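Local coordinates for protein ATP grasp ligase (Microcystis aeruginosa MRC, PDB 5IG9) that is an ATP-grasp ligase of microviridin biosynthesis that probably closes ester (lactone) rings in the precursor peptide, at the expense of ATP, at residues E157-S169 / F201-A213. Sequence-based numbering, arbitrary orientation.
Sequences EFEATGIVTKMLS and FCPMTFQENIPKA
Val164 and Gln207 exchange backbone hydrogen bonds as one pair of an antiparallel ladder, and Lys166 and Thr205 form the next hydrogen-bonded pair, with the non-hydrogen-bonded pair Thr165-Phe206 between them; strands 163-166 and 204-208 are the two inner strands of the small four-stranded sheet of this ATP-grasp ligase. Val164 N lies 3.0 Å from Gln207 O. Thr205 O is gripped twice: Lys166 N comes at 2.8 Å almost head-on, while Thr165 OG1 sits above the carbonyl plane. The same hydroxyl lies over one face of the Phe206 ring, on the side of the sheet covered by helix 148-157. On the other side, Lys166 CE lies 3.6 Å from Gln207 OE1, and Gln207 NE2 is hydrogen-bonded to Thr142 OG1. Glu208 CB stands over the Phe158 ring, a CH-pi contact of 3.9 Å to the centroid; chi1 of 165° carries CG and the carboxylate past Phe158 CD1 and CE1, and OE1 accepts a hydrogen bond from Gly141 N. A glycine in place of Glu208 would probably take away the CH-pi partner over that face and leave Gly141 N without its carboxylate acceptor. Beyond the strand, Asn209 N bonds Gly162 O, and Thr161 OG1 donates to Asn209 O at 3.0 Å, tilted 28° from the carbonyl plane.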
loop_
_atom_site.group_PDB
_atom_site.type_symbol
_atom_site.label_atom_id
_atom_site.label_comp_id
_atom_site.label_asym_id
_atom_site.label_seq_id
_atom_site.Cartn_x
_atom_site.Cartn_y
_atom_site.Cartn_z
ATOM N N GLU A 157 -29.105 -7.172 15.722
ATOM C CA GLU A 157 -29.121 -8.630 15.640
ATOM C C GLU A 157 -28.097 -9.259 16.579
ATOM O O GLU A 157 -28.236 -10.430 16.945
ATOM C CB GLU A 157 -28.884 -9.084 14.202
ATOM C CG GLU A 157 -27.483 -8.826 13.695
ATOM C CD GLU A 157 -27.289 -9.262 12.251
ATOM O OE1 GLU A 157 -28.243 -9.138 11.454
ATOM O OE2 GLU A 157 -26.177 -9.731 11.914
ATOM N N PHE A 158 -27.076 -8.506 16.982
ATOM C CA PHE A 158 -26.094 -8.942 17.970
ATOM C C PHE A 158 -26.283 -8.199 19.289
ATOM O O PHE A 158 -25.316 -7.817 19.949
ATOM C CB PHE A 158 -24.669 -8.748 17.453
ATOM C CG PHE A 158 -24.333 -9.590 16.252
ATOM C CD1 PHE A 158 -24.131 -10.952 16.381
ATOM C CD2 PHE A 158 -24.195 -9.014 14.997
ATOM C CE1 PHE A 158 -23.817 -11.727 15.289
ATOM C CE2 PHE A 158 -23.878 -9.789 13.897
ATOM C CZ PHE A 158 -23.687 -11.148 14.046
ATOM N N GLU A 159 -27.539 -7.982 19.687
ATOM C CA GLU A 159 -27.806 -7.208 20.896
ATOM C C GLU A 159 -27.449 -7.991 22.152
ATOM O O GLU A 159 -26.996 -7.406 23.141
ATOM C CB GLU A 159 -29.273 -6.782 20.937
ATOM C CG GLU A 159 -29.612 -5.787 22.039
ATOM C CD GLU A 159 -31.084 -5.423 22.058
ATOM O OE1 GLU A 159 -31.724 -5.572 23.121
ATOM O OE2 GLU A 159 -31.605 -4.997 21.006
ATOM N N ALA A 160 -27.647 -9.312 22.134
ATOM C CA ALA A 160 -27.429 -10.113 23.335
ATOM C C ALA A 160 -25.986 -10.009 23.817
ATOM O O ALA A 160 -25.731 -9.730 24.993
ATOM C CB ALA A 160 -27.808 -11.570 23.070
ATOM N N THR A 161 -25.027 -10.218 22.914
ATOM C CA THR A 161 -23.614 -10.138 23.260
ATOM C C THR A 161 -23.011 -8.766 22.989
ATOM O O THR A 161 -21.930 -8.467 23.511
ATOM C CB THR A 161 -22.813 -11.193 22.490
ATOM O OG1 THR A 161 -22.867 -10.905 21.091
ATOM C CG2 THR A 161 -23.379 -12.580 22.732
ATOM N N GLY A 162 -23.677 -7.929 22.197
ATOM C CA GLY A 162 -23.171 -6.614 21.875
ATOM C C GLY A 162 -22.248 -6.634 20.673
ATOM O O GLY A 162 -21.912 -7.678 20.115
ATOM N N ILE A 163 -21.842 -5.438 20.255
ATOM C CA ILE A 163 -20.849 -5.290 19.201
ATOM C C ILE A 163 -19.799 -4.288 19.655
ATOM O O ILE A 163 -20.025 -3.472 20.552
ATOM C CB ILE A 163 -21.458 -4.845 17.856
ATOM C CG1 ILE A 163 -22.006 -3.426 17.973
ATOM C CG2 ILE A 163 -22.538 -5.819 17.401
ATOM C CD1 ILE A 163 -22.253 -2.763 16.648
ATOM N N VAL A 164 -18.633 -4.366 19.025
ATOM C CA VAL A 164 -17.581 -3.386 19.222
ATOM C C VAL A 164 -17.396 -2.615 17.921
ATOM O O VAL A 164 -18.017 -2.909 16.898
ATOM C CB VAL A 164 -16.259 -4.031 19.681
ATOM C CG1 VAL A 164 -16.412 -4.623 21.076
ATOM C CG2 VAL A 164 -15.811 -5.093 18.687
ATOM N N THR A 165 -16.535 -1.606 17.973
ATOM C CA THR A 165 -16.122 -0.879 16.785
ATOM C C THR A 165 -14.614 -0.680 16.821
ATOM O O THR A 165 -13.996 -0.661 17.891
ATOM C CB THR A 165 -16.825 0.479 16.658
ATOM O OG1 THR A 165 -16.608 1.005 15.346
ATOM C CG2 THR A 165 -16.284 1.465 17.681
ATOM N N LYS A 166 -14.027 -0.546 15.636
ATOM C CA LYS A 166 -12.592 -0.339 15.524
ATOM C C LYS A 166 -12.298 0.301 14.177
ATOM O O LYS A 166 -13.126 0.280 13.261
ATOM C CB LYS A 166 -11.816 -1.647 15.688
ATOM C CG LYS A 166 -12.086 -2.681 14.602
ATOM C CD LYS A 166 -11.455 -4.022 14.966
ATOM C CE LYS A 166 -11.611 -5.049 13.853
ATOM N NZ LYS A 166 -10.794 -4.730 12.647
ATOM N N MET A 167 -11.107 0.879 14.076
ATOM C CA MET A 167 -10.640 1.510 12.853
ATOM C C MET A 167 -9.710 0.561 12.113
ATOM O O MET A 167 -8.926 -0.166 12.730
ATOM C CB MET A 167 -9.920 2.824 13.162
ATOM C CG MET A 167 -10.787 3.858 13.870
ATOM S SD MET A 167 -12.008 4.634 12.790
ATOM C CE MET A 167 -10.973 5.746 11.841
ATOM N N LEU A 168 -9.808 0.561 10.783
ATOM C CA LEU A 168 -8.898 -0.233 9.969
ATOM C C LEU A 168 -7.507 0.380 9.882
ATOM O O LEU A 168 -6.554 -0.322 9.528
ATOM C CB LEU A 168 -9.465 -0.412 8.559
ATOM C CG LEU A 168 -10.733 -1.253 8.402
ATOM C CD1 LEU A 168 -11.158 -1.297 6.942
ATOM C CD2 LEU A 168 -10.522 -2.658 8.942
ATOM N N SER A 169 -7.370 1.662 10.204
ATOM C CA SER A 169 -6.118 2.387 10.063
ATOM C C SER A 169 -5.496 2.652 11.427
ATOM O O SER A 169 -6.169 2.633 12.460
ATOM C CB SER A 169 -6.333 3.713 9.325
ATOM O OG SER A 169 -7.139 4.599 10.087
ATOM N N PHE A 201 -18.928 11.162 7.378
ATOM C CA PHE A 201 -17.616 11.772 7.226
ATOM C C PHE A 201 -16.471 10.784 7.387
ATOM O O PHE A 201 -15.340 11.109 7.010
ATOM C CB PHE A 201 -17.443 12.919 8.232
ATOM C CG PHE A 201 -18.564 13.920 8.203
ATOM C CD1 PHE A 201 -18.838 14.636 7.051
ATOM C CD2 PHE A 201 -19.339 14.145 9.330
ATOM C CE1 PHE A 201 -19.869 15.556 7.017
ATOM C CE2 PHE A 201 -20.372 15.066 9.303
ATOM C CZ PHE A 201 -20.636 15.773 8.146
ATOM N N CYS A 202 -16.733 9.596 7.931
ATOM C CA CYS A 202 -15.730 8.555 8.118
ATOM C C CYS A 202 -16.406 7.255 8.535
ATOM O O CYS A 202 -17.069 7.207 9.580
ATOM C CB CYS A 202 -14.697 8.965 9.167
ATOM S SG CYS A 202 -13.367 7.763 9.375
ATOM N N PRO A 203 -16.269 6.188 7.754
ATOM C CA PRO A 203 -16.841 4.901 8.154
ATOM C C PRO A 203 -16.073 4.303 9.321
ATOM O O PRO A 203 -15.001 4.767 9.714
ATOM C CB PRO A 203 -16.701 4.039 6.897
ATOM C CG PRO A 203 -15.530 4.622 6.191
ATOM C CD PRO A 203 -15.597 6.107 6.447
ATOM N N MET A 204 -16.654 3.253 9.891
ATOM C CA MET A 204 -15.987 2.465 10.913
ATOM C C MET A 204 -16.241 0.995 10.631
ATOM O O MET A 204 -17.069 0.634 9.791
ATOM C CB MET A 204 -16.453 2.835 12.323
ATOM C CG MET A 204 -16.144 4.262 12.718
ATOM S SD MET A 204 -16.145 4.510 14.500
ATOM C CE MET A 204 -14.689 3.579 14.962
ATOM N N THR A 205 -15.513 0.143 11.343
ATOM C CA THR A 205 -15.656 -1.302 11.232
ATOM C C THR A 205 -16.260 -1.827 12.527
ATOM O O THR A 205 -15.693 -1.627 13.608
ATOM C CB THR A 205 -14.312 -1.973 10.945
ATOM O OG1 THR A 205 -13.805 -1.511 9.686
ATOM C CG2 THR A 205 -14.475 -3.482 10.885
ATOM N N PHE A 206 -17.411 -2.484 12.416
ATOM C CA PHE A 206 -18.122 -3.041 13.555
ATOM C C PHE A 206 -18.055 -4.561 13.515
ATOM O O PHE A 206 -18.069 -5.171 12.441
ATOM C CB PHE A 206 -19.582 -2.577 13.564
ATOM C CG PHE A 206 -19.734 -1.089 13.523
ATOM C CD1 PHE A 206 -19.796 -0.421 12.314
ATOM C CD2 PHE A 206 -19.796 -0.353 14.693
ATOM C CE1 PHE A 206 -19.928 0.948 12.270
ATOM C CE2 PHE A 206 -19.928 1.017 14.656
ATOM C CZ PHE A 206 -19.994 1.669 13.442
ATOM N N GLN A 207 -17.979 -5.168 14.698
ATOM C CA GLN A 207 -17.794 -6.608 14.812
ATOM C C GLN A 207 -18.658 -7.188 15.921
ATOM O O GLN A 207 -18.884 -6.543 16.949
ATOM C CB GLN A 207 -16.327 -6.962 15.086
ATOM C CG GLN A 207 -15.468 -7.030 13.841
ATOM C CD GLN A 207 -14.124 -7.674 14.100
ATOM O OE1 GLN A 207 -13.614 -7.646 15.217
ATOM N NE2 GLN A 207 -13.547 -8.268 13.065
ATOM N N GLU A 208 -19.121 -8.418 15.702
ATOM C CA GLU A 208 -19.810 -9.174 16.739
ATOM C C GLU A 208 -18.900 -9.374 17.944
ATOM O O GLU A 208 -17.785 -9.887 17.818
ATOM C CB GLU A 208 -20.255 -10.525 16.176
ATOM C CG GLU A 208 -20.674 -11.560 17.212
ATOM C CD GLU A 208 -20.978 -12.911 16.581
ATOM O OE1 GLU A 208 -20.596 -13.116 15.409
ATOM O OE2 GLU A 208 -21.605 -13.765 17.249
ATOM N N ASN A 209 -19.372 -8.954 19.113
ATOM C CA ASN A 209 -18.622 -9.127 20.355
ATOM C C ASN A 209 -18.848 -10.549 20.847
ATOM O O ASN A 209 -19.910 -10.871 21.382
ATOM C CB ASN A 209 -19.061 -8.101 21.393
ATOM C CG ASN A 209 -18.165 -8.085 22.614
ATOM O OD1 ASN A 209 -17.324 -8.964 22.800
ATOM N ND2 ASN A 209 -18.348 -7.081 23.463
ATOM N N ILE A 210 -17.848 -11.405 20.674
ATOM C CA ILE A 210 -17.948 -12.819 21.023
ATOM C C ILE A 210 -17.372 -13.009 22.425
ATOM O O ILE A 210 -16.188 -12.711 22.636
ATOM C CB ILE A 210 -17.213 -13.704 20.009
ATOM C CG1 ILE A 210 -17.871 -13.596 18.634
ATOM C CG2 ILE A 210 -17.178 -15.146 20.500
ATOM C CD1 ILE A 210 -17.147 -14.357 17.559
ATOM N N PRO A 211 -18.153 -13.499 23.385
ATOM C CA PRO A 211 -17.596 -13.782 24.713
ATOM C C PRO A 211 -16.567 -14.897 24.635
ATOM O O PRO A 211 -16.812 -15.955 24.052
ATOM C CB PRO A 211 -18.825 -14.196 25.534
ATOM C CG PRO A 211 -19.994 -13.637 24.781
ATOM C CD PRO A 211 -19.605 -13.728 23.340
ATOM N N LYS A 212 -15.407 -14.651 25.227
ATOM C CA LYS A 212 -14.258 -15.520 25.064
ATOM C C LYS A 212 -13.760 -15.992 26.420
ATOM O O LYS A 212 -13.851 -15.274 27.421
ATOM C CB LYS A 212 -13.131 -14.800 24.310
ATOM C CG LYS A 212 -12.772 -13.446 24.904
ATOM C CD LYS A 212 -12.427 -12.445 23.822
ATOM C CE LYS A 212 -12.438 -11.023 24.362
ATOM N NZ LYS A 212 -11.368 -10.799 25.376
ATOM N N ALA A 213 -13.247 -17.218 26.438
ATOM C CA ALA A 213 -12.581 -17.756 27.613
ATOM C C ALA A 213 -11.083 -17.512 27.558
ATOM O O ALA A 213 -10.461 -17.216 28.584
ATOM C CB ALA A 213 -12.861 -19.254 27.739
#